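Local coordinates for thermostable monoacylglycerol lipase (Bacillus, PDB 4LHE), which probably hydrolyses monoacylglycerols to glycerol and free fatty acid, using an alpha/beta hydrolase fold, at residues A[13-27]-A[41-55]. Sequence-based numbering, arbitrary orientation.
Sequences PFYAENGPVGVLLVH and EAYAKAGYTVCLPRL
With OG1 anti to the carbonyl carbon (chi1 -65°), Thr49 turns its hydroxyl into the bend between strands 14-16 and 21-26; with CG between backbone N and carbonyl carbon (chi1 68°), His27 swings its ring under Leu55. Between these ends lies the edge of an alpha/beta hydrolase sheet: strand 49-52 pairs in parallel with 21-26, its partner in a beta-alpha-beta crossover through helix 37-45, and antiparallel with edge strand 14-16. Thr49 OG1 donates to Gly19 O at 2.6 Å, in the carbonyl plane, and accepts from Asn18 N at 2.9 Å. A valine in its place would probably leave both Asn18 N and Gly19 O without this mate and the bend less firmly tied. The Asn18 amide braces the same corner, ND2 reaching Tyr48 O at 2.8 Å in an almost straight bond, though from above that carbonyl's plane. On the face covered by helix 37-45, Val50 CG1 packs on Phe14 CE2 (3.6 Å) and also meets Leu25 CD1, while Leu25 CD2 leans on the Tyr43 ring; beyond, Tyr43 packs edge-to-face with Phe245. On the other face, Cys51 SG lies between Leu24 CD1 and Tyr15 CE1 (3.7 Å), obliquely to the tyrosine ring, where Trp83 of helix 70-87 touches Cys51 and meets Tyr15 edge-to-face. Where the two parallel strands end, one water bridges Leu25 O, Pro53 O and His27 N. Leu55 CG sits over a face of the His27 imidazole, 3.9 Å from its centroid, and Leu55 N donates to His27 NE2 at 2.9 Å, nearly straight at hydrogen but 24° out of the ring plane.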
ATOM      1  N   PRO A  13      12.340  -0.997   7.870  1.00 30.68           N
ATOM      2  CA  PRO A  13      12.172  -1.708   6.594  1.00 29.21           C
ATOM      3  C   PRO A  13      12.743  -3.136   6.642  1.00 29.07           C
ATOM      4  O   PRO A  13      13.450  -3.486   7.587  1.00 30.12           O
ATOM      5  CB  PRO A  13      12.955  -0.835   5.604  1.00 30.28           C
ATOM      6  CG  PRO A  13      13.980  -0.122   6.462  1.00 31.17           C
ATOM      7  CD  PRO A  13      13.265   0.149   7.758  1.00 31.11           C
ATOM      8  N   PHE A  14      12.429  -3.944   5.631  1.00 27.96           N
ATOM      9  CA  PHE A  14      12.820  -5.345   5.604  1.00 28.20           C
ATOM     10  C   PHE A  14      13.270  -5.703   4.195  1.00 28.01           C
ATOM     11  O   PHE A  14      12.517  -5.534   3.232  1.00 27.45           O
ATOM     12  CB  PHE A  14      11.654  -6.239   6.075  1.00 27.61           C
ATOM     13  CG  PHE A  14      11.883  -7.716   5.857  1.00 27.23           C
ATOM     14  CD1 PHE A  14      12.840  -8.405   6.584  1.00 29.07           C
ATOM     15  CD2 PHE A  14      11.126  -8.417   4.933  1.00 26.70           C
ATOM     16  CE1 PHE A  14      13.041  -9.766   6.378  1.00 28.93           C
ATOM     17  CE2 PHE A  14      11.330  -9.773   4.725  1.00 26.56           C
ATOM     18  CZ  PHE A  14      12.285 -10.444   5.447  1.00 28.12           C
ATOM     19  N   TYR A  15      14.514  -6.174   4.079  1.00 28.69           N
ATOM     20  CA  TYR A  15      15.052  -6.647   2.808  1.00 28.52           C
ATOM     21  C   TYR A  15      15.517  -8.098   2.934  1.00 29.68           C
ATOM     22  O   TYR A  15      16.086  -8.485   3.961  1.00 29.96           O
ATOM     23  CB  TYR A  15      16.237  -5.776   2.363  1.00 29.49           C
ATOM     24  CG  TYR A  15      15.912  -4.298   2.275  1.00 29.63           C
ATOM     25  CD1 TYR A  15      15.539  -3.724   1.062  1.00 29.89           C
ATOM     26  CD2 TYR A  15      15.970  -3.482   3.401  1.00 29.88           C
ATOM     27  CE1 TYR A  15      15.240  -2.378   0.969  1.00 29.85           C
ATOM     28  CE2 TYR A  15      15.668  -2.129   3.318  1.00 31.16           C
ATOM     29  CZ  TYR A  15      15.298  -1.589   2.097  1.00 30.70           C
ATOM     30  OH  TYR A  15      15.004  -0.250   1.997  1.00 30.65           O
ATOM     31  N   ALA A  16      15.275  -8.897   1.895  1.00 28.91           N
ATOM     32  CA  ALA A  16      15.775 -10.272   1.861  1.00 29.53           C
ATOM     33  C   ALA A  16      16.022 -10.721   0.440  1.00 30.20           C
ATOM     34  O   ALA A  16      15.124 -10.642  -0.414  1.00 29.89           O
ATOM     35  CB  ALA A  16      14.829 -11.234   2.569  1.00 29.26           C
ATOM     36  N   GLU A  17      17.240 -11.202   0.196  1.00 31.48           N
ATOM     37  CA  GLU A  17      17.661 -11.652  -1.125  1.00 32.44           C
ATOM     38  C   GLU A  17      17.749 -13.141  -1.386  1.00 32.23           C
ATOM     39  O   GLU A  17      18.725 -13.793  -1.013  1.00 33.23           O
ATOM     40  CB  GLU A  17      19.090 -11.204  -1.417  1.00 33.45           C
ATOM     41  CG  GLU A  17      19.308  -9.722  -1.275  1.00 34.16           C
ATOM     42  CD  GLU A  17      20.441  -9.235  -2.161  1.00 36.16           C
ATOM     43  OE1 GLU A  17      20.821  -9.972  -3.101  1.00 35.60           O
ATOM     44  OE2 GLU A  17      20.940  -8.116  -1.917  1.00 36.25           O
ATOM     45  N   ASN A  18      16.714 -13.666  -2.023  1.00 31.55           N
ATOM     46  CA  ASN A  18      16.632 -15.080  -2.319  1.00 32.17           C
ATOM     47  C   ASN A  18      16.696 -15.635  -3.732  1.00 32.35           C
ATOM     48  O   ASN A  18      17.755 -16.084  -4.159  1.00 33.84           O
ATOM     49  CB  ASN A  18      15.307 -15.527  -1.703  1.00 30.90           C
ATOM     50  CG  ASN A  18      15.319 -15.452  -0.183  1.00 31.73           C
ATOM     51  OD1 ASN A  18      16.215 -15.999   0.470  1.00 32.35           O
ATOM     52  ND2 ASN A  18      14.331 -14.763   0.388  1.00 30.52           N
ATOM     53  N   GLY A  19      15.589 -15.591  -4.464  1.00 31.80           N
ATOM     54  CA  GLY A  19      15.574 -16.102  -5.823  1.00 32.29           C
ATOM     55  C   GLY A  19      15.332 -14.893  -6.698  1.00 32.20           C
ATOM     56  O   GLY A  19      15.143 -13.778  -6.202  1.00 31.83           O
ATOM     57  N   PRO A  20      15.298 -15.119  -8.019  1.00 32.35           N
ATOM     58  CA  PRO A  20      15.263 -14.102  -9.075  1.00 32.51           C
ATOM     59  C   PRO A  20      13.890 -13.478  -9.247  1.00 31.43           C
ATOM     60  O   PRO A  20      13.763 -12.517  -9.998  1.00 32.08           O
ATOM     61  CB  PRO A  20      15.631 -14.902 -10.320  1.00 33.97           C
ATOM     62  CG  PRO A  20      15.045 -16.242 -10.049  1.00 33.89           C
ATOM     63  CD  PRO A  20      15.313 -16.479  -8.581  1.00 33.88           C
ATOM     64  N   VAL A  21      12.876 -14.009  -8.570  1.00 31.17           N
ATOM     65  CA  VAL A  21      11.586 -13.336  -8.533  1.00 30.34           C
ATOM     66  C   VAL A  21      11.482 -12.432  -7.289  1.00 29.60           C
ATOM     67  O   VAL A  21      11.787 -12.870  -6.173  1.00 29.63           O
ATOM     68  CB  VAL A  21      10.430 -14.332  -8.545  1.00 30.93           C
ATOM     69  CG1 VAL A  21       9.112 -13.574  -8.566  1.00 29.89           C
ATOM     70  CG2 VAL A  21      10.529 -15.227  -9.772  1.00 32.12           C
ATOM     71  N   GLY A  22      11.049 -11.187  -7.483  1.00 28.77           N
ATOM     72  CA  GLY A  22      11.010 -10.214  -6.399  1.00 27.94           C
ATOM     73  C   GLY A  22       9.620  -9.717  -6.055  1.00 26.90           C
ATOM     74  O   GLY A  22       8.749  -9.623  -6.914  1.00 26.85           O
ATOM     75  N   VAL A  23       9.398  -9.427  -4.779  1.00 26.27           N
ATOM     76  CA  VAL A  23       8.159  -8.792  -4.370  1.00 25.20           C
ATOM     77  C   VAL A  23       8.449  -7.483  -3.627  1.00 24.29           C
ATOM     78  O   VAL A  23       9.152  -7.473  -2.607  1.00 24.34           O
ATOM     79  CB  VAL A  23       7.284  -9.704  -3.479  1.00 24.21           C
ATOM     80  CG1 VAL A  23       5.945  -9.043  -3.256  1.00 23.49           C
ATOM     81  CG2 VAL A  23       7.065 -11.058  -4.134  1.00 25.51           C
ATOM     82  N   LEU A  24       7.901  -6.389  -4.151  1.00 24.86           N
ATOM     83  CA  LEU A  24       7.938  -5.086  -3.481  1.00 24.33           C
ATOM     84  C   LEU A  24       6.642  -4.955  -2.681  1.00 23.37           C
ATOM     85  O   LEU A  24       5.552  -5.138  -3.248  1.00 23.20           O
ATOM     86  CB  LEU A  24       7.982  -3.979  -4.542  1.00 24.40           C
ATOM     87  CG  LEU A  24       8.050  -2.539  -4.053  1.00 24.90           C
ATOM     88  CD1 LEU A  24       9.331  -2.333  -3.336  1.00 25.45           C
ATOM     89  CD2 LEU A  24       7.932  -1.552  -5.225  1.00 25.39           C
ATOM     90  N   LEU A  25       6.741  -4.648  -1.385  1.00 23.10           N
ATOM     91  CA  LEU A  25       5.535  -4.454  -0.561  1.00 23.39           C
ATOM     92  C   LEU A  25       5.401  -3.016  -0.050  1.00 23.64           C
ATOM     93  O   LEU A  25       6.330  -2.476   0.555  1.00 25.17           O
ATOM     94  CB  LEU A  25       5.530  -5.416   0.625  1.00 22.88           C
ATOM     95  CG  LEU A  25       5.544  -6.913   0.307  1.00 22.65           C
ATOM     96  CD1 LEU A  25       6.971  -7.422   0.207  1.00 23.06           C
ATOM     97  CD2 LEU A  25       4.790  -7.690   1.381  1.00 22.03           C
ATOM     98  N   VAL A  26       4.250  -2.398  -0.290  1.00 24.23           N
ATOM     99  CA  VAL A  26       4.102  -0.981   0.009  1.00 24.56           C
ATOM    100  C   VAL A  26       3.061  -0.745   1.096  1.00 24.11           C
ATOM    101  O   VAL A  26       1.871  -1.009   0.884  1.00 23.36           O
ATOM    102  CB  VAL A  26       3.749  -0.173  -1.249  1.00 24.34           C
ATOM    103  CG1 VAL A  26       3.983   1.319  -0.994  1.00 24.65           C
ATOM    104  CG2 VAL A  26       4.607  -0.634  -2.448  1.00 23.50           C
ATOM    105  N   HIS A  27       3.510  -0.239   2.248  1.00 25.06           N
ATOM    106  CA  HIS A  27       2.599   0.042   3.365  1.00 26.01           C
ATOM    107  C   HIS A  27       1.766   1.287   3.080  1.00 26.60           C
ATOM    108  O   HIS A  27       1.979   1.950   2.057  1.00 26.56           O
ATOM    109  CB  HIS A  27       3.335   0.132   4.716  1.00 26.52           C
ATOM    110  CG  HIS A  27       4.255   1.318   4.865  1.00 28.28           C
ATOM    111  ND1 HIS A  27       3.804   2.566   5.246  1.00 29.55           N
ATOM    112  CD2 HIS A  27       5.598   1.425   4.748  1.00 28.27           C
ATOM    113  CE1 HIS A  27       4.834   3.393   5.336  1.00 30.12           C
ATOM    114  NE2 HIS A  27       5.934   2.729   5.042  1.00 29.16           N
ATOM    115  N   GLU A  41       7.631 -11.553   5.169  1.00 24.78           N
ATOM    116  CA  GLU A  41       8.289 -12.715   5.755  1.00 25.28           C
ATOM    117  C   GLU A  41       7.840 -14.038   5.138  1.00 25.83           C
ATOM    118  O   GLU A  41       8.681 -14.881   4.805  1.00 26.41           O
ATOM    119  CB  GLU A  41       8.167 -12.719   7.291  1.00 26.00           C
ATOM    120  CG  GLU A  41       8.964 -11.575   7.956  1.00 26.46           C
ATOM    121  CD  GLU A  41       8.827 -11.536   9.476  1.00 28.07           C
ATOM    122  OE1 GLU A  41       8.230 -12.469  10.057  1.00 28.80           O
ATOM    123  OE2 GLU A  41       9.338 -10.575  10.103  1.00 28.79           O
ATOM    124  N   ALA A  42       6.529 -14.218   4.970  1.00 25.49           N
ATOM    125  CA  ALA A  42       5.996 -15.381   4.241  1.00 26.27           C
ATOM    126  C   ALA A  42       6.475 -15.515   2.783  1.00 26.22           C
ATOM    127  O   ALA A  42       6.723 -16.638   2.321  1.00 26.58           O
ATOM    128  CB  ALA A  42       4.482 -15.409   4.303  1.00 25.51           C
ATOM    129  N   TYR A  43       6.607 -14.403   2.053  1.00 24.65           N
ATOM    130  CA  TYR A  43       7.073 -14.488   0.657  1.00 26.13           C
ATOM    131  C   TYR A  43       8.577 -14.799   0.583  1.00 26.76           C
ATOM    132  O   TYR A  43       9.033 -15.524  -0.308  1.00 27.60           O
ATOM    133  CB  TYR A  43       6.730 -13.217  -0.145  1.00 25.28           C
ATOM    134  CG  TYR A  43       5.251 -12.830  -0.134  1.00 24.70           C
ATOM    135  CD1 TYR A  43       4.255 -13.774   0.093  1.00 25.08           C
ATOM    136  CD2 TYR A  43       4.866 -11.511  -0.329  1.00 23.67           C
ATOM    137  CE1 TYR A  43       2.905 -13.408   0.112  1.00 24.08           C
ATOM    138  CE2 TYR A  43       3.536 -11.143  -0.312  1.00 23.08           C
ATOM    139  CZ  TYR A  43       2.561 -12.091  -0.086  1.00 23.78           C
ATOM    140  OH  TYR A  43       1.232 -11.697  -0.061  1.00 22.88           O
ATOM    141  N   ALA A  44       9.331 -14.244   1.524  1.00 26.10           N
ATOM    142  CA  ALA A  44      10.759 -14.522   1.638  1.00 27.80           C
ATOM    143  C   ALA A  44      10.989 -16.008   1.938  1.00 28.60           C
ATOM    144  O   ALA A  44      11.861 -16.650   1.347  1.00 28.78           O
ATOM    145  CB  ALA A  44      11.368 -13.649   2.717  1.00 27.20           C
ATOM    146  N   LYS A  45      10.193 -16.559   2.849  1.00 28.48           N
ATOM    147  CA  LYS A  45      10.283 -17.987   3.162  1.00 29.75           C
ATOM    148  C   LYS A  45       9.902 -18.875   1.959  1.00 30.82           C
ATOM    149  O   LYS A  45      10.419 -19.985   1.793  1.00 31.08           O
ATOM    150  CB  LYS A  45       9.453 -18.332   4.408  1.00 29.90           C
ATOM    151  CG  LYS A  45       9.361 -19.838   4.708  1.00 32.28           C
ATOM    152  CD  LYS A  45      10.745 -20.465   4.991  1.00 34.70           C
ATOM    153  CE  LYS A  45      10.959 -21.810   4.272  1.00 35.40           C
ATOM    154  NZ  LYS A  45      10.025 -22.883   4.736  1.00 35.52           N
ATOM    155  N   ALA A  46       9.023 -18.384   1.094  1.00 29.18           N
ATOM    156  CA  ALA A  46       8.666 -19.160  -0.089  1.00 29.60           C
ATOM    157  C   ALA A  46       9.727 -19.062  -1.189  1.00 30.03           C
ATOM    158  O   ALA A  46       9.572 -19.664  -2.236  1.00 30.62           O
ATOM    159  CB  ALA A  46       7.335 -18.721  -0.616  1.00 28.31           C
ATOM    160  N   GLY A  47      10.766 -18.255  -0.984  1.00 30.24           N
ATOM    161  CA  GLY A  47      11.858 -18.201  -1.949  1.00 31.03           C
ATOM    162  C   GLY A  47      12.018 -16.894  -2.700  1.00 30.37           C
ATOM    163  O   GLY A  47      12.936 -16.740  -3.509  1.00 31.32           O
ATOM    164  N   TYR A  48      11.159 -15.927  -2.411  1.00 29.11           N
ATOM    165  CA  TYR A  48      11.190 -14.669  -3.135  1.00 29.00           C
ATOM    166  C   TYR A  48      12.168 -13.677  -2.525  1.00 28.60           C
ATOM    167  O   TYR A  48      12.364 -13.640  -1.318  1.00 28.16           O
ATOM    168  CB  TYR A  48       9.779 -14.073  -3.197  1.00 28.43           C
ATOM    169  CG  TYR A  48       8.833 -14.942  -3.995  1.00 29.17           C
ATOM    170  CD1 TYR A  48       8.852 -14.906  -5.376  1.00 29.26           C
ATOM    171  CD2 TYR A  48       7.938 -15.806  -3.372  1.00 28.95           C
ATOM    172  CE1 TYR A  48       8.010 -15.693  -6.125  1.00 29.80           C
ATOM    173  CE2 TYR A  48       7.084 -16.613  -4.125  1.00 29.19           C
ATOM    174  CZ  TYR A  48       7.140 -16.545  -5.508  1.00 29.76           C
ATOM    175  OH  TYR A  48       6.309 -17.306  -6.304  1.00 29.86           O
ATOM    176  N   THR A  49      12.816 -12.905  -3.382  1.00 28.71           N
ATOM    177  CA  THR A  49      13.494 -11.701  -2.937  1.00 28.49           C
ATOM    178  C   THR A  49      12.388 -10.704  -2.599  1.00 26.94           C
ATOM    179  O   THR A  49      11.408 -10.563  -3.337  1.00 26.78           O
ATOM    180  CB  THR A  49      14.425 -11.188  -4.026  1.00 29.08           C
ATOM    181  OG1 THR A  49      15.464 -12.161  -4.213  1.00 29.94           O
ATOM    182  CG2 THR A  49      15.053  -9.860  -3.648  1.00 29.08           C
ATOM    183  N   VAL A  50      12.545 -10.027  -1.472  1.00 27.57           N
ATOM    184  CA  VAL A  50      11.475  -9.222  -0.910  1.00 26.07           C
ATOM    185  C   VAL A  50      12.024  -7.848  -0.535  1.00 26.64           C
ATOM    186  O   VAL A  50      13.113  -7.747   0.030  1.00 27.45           O
ATOM    187  CB  VAL A  50      10.900  -9.956   0.308  1.00 26.04           C
ATOM    188  CG1 VAL A  50      10.408  -8.997   1.340  1.00 25.62           C
ATOM    189  CG2 VAL A  50       9.795 -10.925  -0.136  1.00 25.42           C
ATOM    190  N   CYS A  51      11.294  -6.792  -0.883  1.00 25.82           N
ATOM    191  CA  CYS A  51      11.680  -5.432  -0.484  1.00 25.77           C
ATOM    192  C   CYS A  51      10.494  -4.710   0.161  1.00 25.81           C
ATOM    193  O   CYS A  51       9.445  -4.519  -0.468  1.00 25.12           O
ATOM    194  CB  CYS A  51      12.210  -4.644  -1.694  1.00 26.74           C
ATOM    195  SG  CYS A  51      12.516  -2.862  -1.418  1.00 28.08           S
ATOM    196  N   LEU A  52      10.664  -4.304   1.414  1.00 25.66           N
ATOM    197  CA  LEU A  52       9.585  -3.657   2.154  1.00 25.43           C
ATOM    198  C   LEU A  52      10.135  -2.370   2.738  1.00 26.41           C
ATOM    199  O   LEU A  52      10.599  -2.343   3.891  1.00 27.32           O
ATOM    200  CB  LEU A  52       9.020  -4.590   3.251  1.00 24.98           C
ATOM    201  CG  LEU A  52       8.097  -3.991   4.331  1.00 24.90           C
ATOM    202  CD1 LEU A  52       7.048  -3.059   3.734  1.00 25.33           C
ATOM    203  CD2 LEU A  52       7.409  -5.086   5.132  1.00 24.40           C
ATOM    204  N   PRO A  53      10.119  -1.300   1.928  1.00 26.73           N
ATOM    205  CA  PRO A  53      10.670   0.004   2.323  1.00 28.05           C
ATOM    206  C   PRO A  53       9.781   0.708   3.333  1.00 28.71           C
ATOM    207  O   PRO A  53       8.589   0.379   3.449  1.00 27.75           O
ATOM    208  CB  PRO A  53      10.696   0.799   1.001  1.00 28.19           C
ATOM    209  CG  PRO A  53       9.618   0.162   0.145  1.00 27.42           C
ATOM    210  CD  PRO A  53       9.657  -1.317   0.525  1.00 26.54           C
ATOM    211  N   ARG A  54      10.370   1.650   4.062  1.00 29.17           N
ATOM    212  CA  ARG A  54       9.643   2.525   4.972  1.00 29.51           C
ATOM    213  C   ARG A  54       9.454   3.833   4.218  1.00 30.43           C
ATOM    214  O   ARG A  54      10.441   4.476   3.845  1.00 30.52           O
ATOM    215  CB  ARG A  54      10.486   2.761   6.240  1.00 30.40           C
ATOM    216  CG  ARG A  54       9.891   3.751   7.253  1.00 31.57           C
ATOM    217  CD  ARG A  54      10.794   3.894   8.503  1.00 32.94           C
ATOM    218  NE  ARG A  54      12.085   4.524   8.206  1.00 33.46           N
ATOM    219  CZ  ARG A  54      12.240   5.824   7.960  1.00 35.04           C
ATOM    220  NH1 ARG A  54      11.181   6.628   7.944  1.00 34.15           N
ATOM    221  NH2 ARG A  54      13.445   6.319   7.701  1.00 34.44           N
ATOM    222  N   LEU A  55       8.209   4.214   3.934  1.00 30.14           N
ATOM    223  CA  LEU A  55       7.978   5.433   3.153  1.00 30.83           C
ATOM    224  C   LEU A  55       8.485   6.655   3.917  1.00 31.93           C
ATOM    225  O   LEU A  55       8.275   6.756   5.134  1.00 31.78           O
ATOM    226  CB  LEU A  55       6.490   5.615   2.829  1.00 30.27           C
ATOM    227  CG  LEU A  55       5.846   4.536   1.969  1.00 29.38           C
ATOM    228  CD1 LEU A  55       4.402   4.859   1.689  1.00 29.30           C
ATOM    229  CD2 LEU A  55       6.628   4.346   0.689  1.00 28.85           C
TER
HETATM  230  O   HOH W   1       6.410   0.023   2.062  1.00 27.17           O